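Sp1 protein (Swine acute diarrhea syndrome coronavirus, PDB 6LPA) is a coronavirus non-structural protein 1 (nsp1) that probably suppresses host protein synthesis and helps the virus evade immunity, with effects on host cell proliferation. Local coordinates at residues Ile75-Phe78 with Gly79-Pro82. Sequence-based numbering, arbitrary orientation.
Sequences IATF and GARP
Arg81 folds back onto the turn that precedes it, and its NH1 donates to Phe78 O at 3.1 Å. The bond is nearly straight, at 161°. It meets a lone pair of the carbonyl and lies in the plane of the guanidinium. The same NH1 donates to Ala80 O at 2.9 Å, but from above that carbonyl plane. One nitrogen thus ties two backbone carbonyls together. The arginine chain reaches them through a bend at chi2 (-75°). Water 2 closes a small ring beside this bond: it donates to Phe78 O and accepts from Arg81 NH2, the latter at 2.8 Å. Its oxygen also sits over the centre of the Phe78 ring, 3.4 Å above the plane.

The backbone here is a type I beta turn from Thr77 to Ala80, at the end of strand 71-77, in the six-stranded beta-barrel of alphacoronavirus nsp1. The loop leads on to strand 85-91. Ala80 N closes the turn on Thr77 O at 3.1 Å. A second, weak bond runs from Ala80 N to Thr77 OG1. The threonine hydroxyl lies between its own N and carbonyl carbon (chi1 59°), which brings OG1 alongside Ala80 CB at 3.4 Å. Water 1 donates to both Thr77 O and Ala80 O, so it bridges the turn as well.

Further out, the Phe78 ring meets Trp88 edge-to-face. Arg81 also touches Trp88, of strand 85-91, and Gln50. Thr77 and Ala80 pack against Ala80 and Thr77 of the second subunit, which places the turn at the dimer interface.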
ATOM      1  N   ILE A  75      -0.452  -5.345  -2.210  1.00 52.06           N
ATOM      2  CA  ILE A  75      -0.260  -5.349  -0.766  1.00 51.36           C
ATOM      3  C   ILE A  75      -0.396  -3.923  -0.254  1.00 50.82           C
ATOM      4  O   ILE A  75       0.147  -2.986  -0.844  1.00 50.13           O
ATOM      5  CB  ILE A  75       1.100  -5.972  -0.404  1.00 50.25           C
ATOM      6  CG1 ILE A  75       1.128  -7.410  -0.884  1.00 46.60           C
ATOM      7  CG2 ILE A  75       1.345  -5.923   1.099  1.00 47.02           C
ATOM      8  CD1 ILE A  75       2.413  -8.165  -0.525  1.00 52.59           C
ATOM      9  N   ALA A  76      -1.157  -3.759   0.824  1.00 47.26           N
ATOM     10  CA  ALA A  76      -1.508  -2.458   1.386  1.00 50.93           C
ATOM     11  C   ALA A  76      -1.943  -2.657   2.832  1.00 51.04           C
ATOM     12  O   ALA A  76      -2.326  -3.764   3.233  1.00 48.69           O
ATOM     13  CB  ALA A  76      -2.621  -1.773   0.571  1.00 50.09           C
ATOM     14  N   THR A  77      -1.860  -1.587   3.627  1.00 47.61           N
ATOM     15  CA  THR A  77      -2.375  -1.671   4.987  1.00 49.97           C
ATOM     16  C   THR A  77      -3.888  -1.814   4.954  1.00 49.43           C
ATOM     17  O   THR A  77      -4.558  -1.288   4.061  1.00 45.58           O
ATOM     18  CB  THR A  77      -2.008  -0.431   5.825  1.00 46.89           C
ATOM     19  OG1 THR A  77      -2.540   0.755   5.210  1.00 48.40           O
ATOM     20  CG2 THR A  77      -0.470  -0.310   5.994  1.00 50.20           C
ATOM     21  N   PHE A  78      -4.422  -2.506   5.971  1.00 43.36           N
ATOM     22  CA  PHE A  78      -5.863  -2.704   6.085  1.00 45.80           C
ATOM     23  C   PHE A  78      -6.590  -1.367   6.179  1.00 50.43           C
ATOM     24  O   PHE A  78      -7.716  -1.227   5.678  1.00 46.72           O
ATOM     25  CB  PHE A  78      -6.143  -3.599   7.307  1.00 49.51           C
ATOM     26  CG  PHE A  78      -7.581  -4.044   7.464  1.00 51.16           C
ATOM     27  CD1 PHE A  78      -8.378  -4.366   6.359  1.00 44.93           C
ATOM     28  CD2 PHE A  78      -8.130  -4.178   8.741  1.00 47.10           C
ATOM     29  CE1 PHE A  78      -9.723  -4.781   6.538  1.00 42.00           C
ATOM     30  CE2 PHE A  78      -9.442  -4.587   8.923  1.00 51.76           C
ATOM     31  CZ  PHE A  78     -10.245  -4.899   7.820  1.00 47.29           C
ATOM     32  N   GLY A  79      -5.941  -0.360   6.779  1.00 47.77           N
ATOM     33  CA  GLY A  79      -6.522   0.959   6.946  1.00 47.97           C
ATOM     34  C   GLY A  79      -6.420   1.886   5.741  1.00 48.96           C
ATOM     35  O   GLY A  79      -7.107   2.909   5.710  1.00 51.67           O
ATOM     36  N   ALA A  80      -5.604   1.555   4.745  1.00 48.90           N
ATOM     37  CA  ALA A  80      -5.508   2.432   3.581  1.00 50.27           C
ATOM     38  C   ALA A  80      -6.845   2.524   2.845  1.00 51.35           C
ATOM     39  O   ALA A  80      -7.620   1.562   2.785  1.00 47.42           O
ATOM     40  CB  ALA A  80      -4.422   1.947   2.619  1.00 48.00           C
ATOM     41  N   ARG A  81      -7.104   3.696   2.269  1.00 51.69           N
ATOM     42  CA  ARG A  81      -8.380   4.005   1.622  1.00 50.73           C
ATOM     43  C   ARG A  81      -8.166   4.690   0.274  1.00 52.64           C
ATOM     44  O   ARG A  81      -8.415   5.893   0.126  1.00 52.12           O
ATOM     45  CB  ARG A  81      -9.247   4.880   2.531  1.00 49.59           C
ATOM     46  CG  ARG A  81      -9.718   4.206   3.806  1.00 49.23           C
ATOM     47  CD  ARG A  81     -10.829   3.211   3.514  1.00 44.95           C
ATOM     48  NE  ARG A  81     -11.304   2.553   4.729  1.00 47.07           N
ATOM     49  CZ  ARG A  81     -10.671   1.556   5.335  1.00 47.95           C
ATOM     50  NH1 ARG A  81      -9.531   1.081   4.845  1.00 46.73           N
ATOM     51  NH2 ARG A  81     -11.182   1.027   6.433  1.00 49.99           N
ATOM     52  N   PRO A  82      -7.753   3.948  -0.753  1.00 54.18           N
ATOM     53  CA  PRO A  82      -7.785   4.497  -2.107  1.00 52.43           C
ATOM     54  C   PRO A  82      -9.201   4.473  -2.657  1.00 55.86           C
ATOM     55  O   PRO A  82     -10.079   3.735  -2.192  1.00 57.42           O
ATOM     56  CB  PRO A  82      -6.881   3.551  -2.897  1.00 54.23           C
ATOM     57  CG  PRO A  82      -7.110   2.244  -2.235  1.00 53.82           C
ATOM     58  CD  PRO A  82      -7.327   2.538  -0.756  1.00 52.41           C
TER
HETATM   59  O   HOH W   1      -6.632  -0.819   2.351  1.00 49.04           O
HETATM   60  O   HOH W   2     -10.046  -1.290   7.624  1.00 53.90           O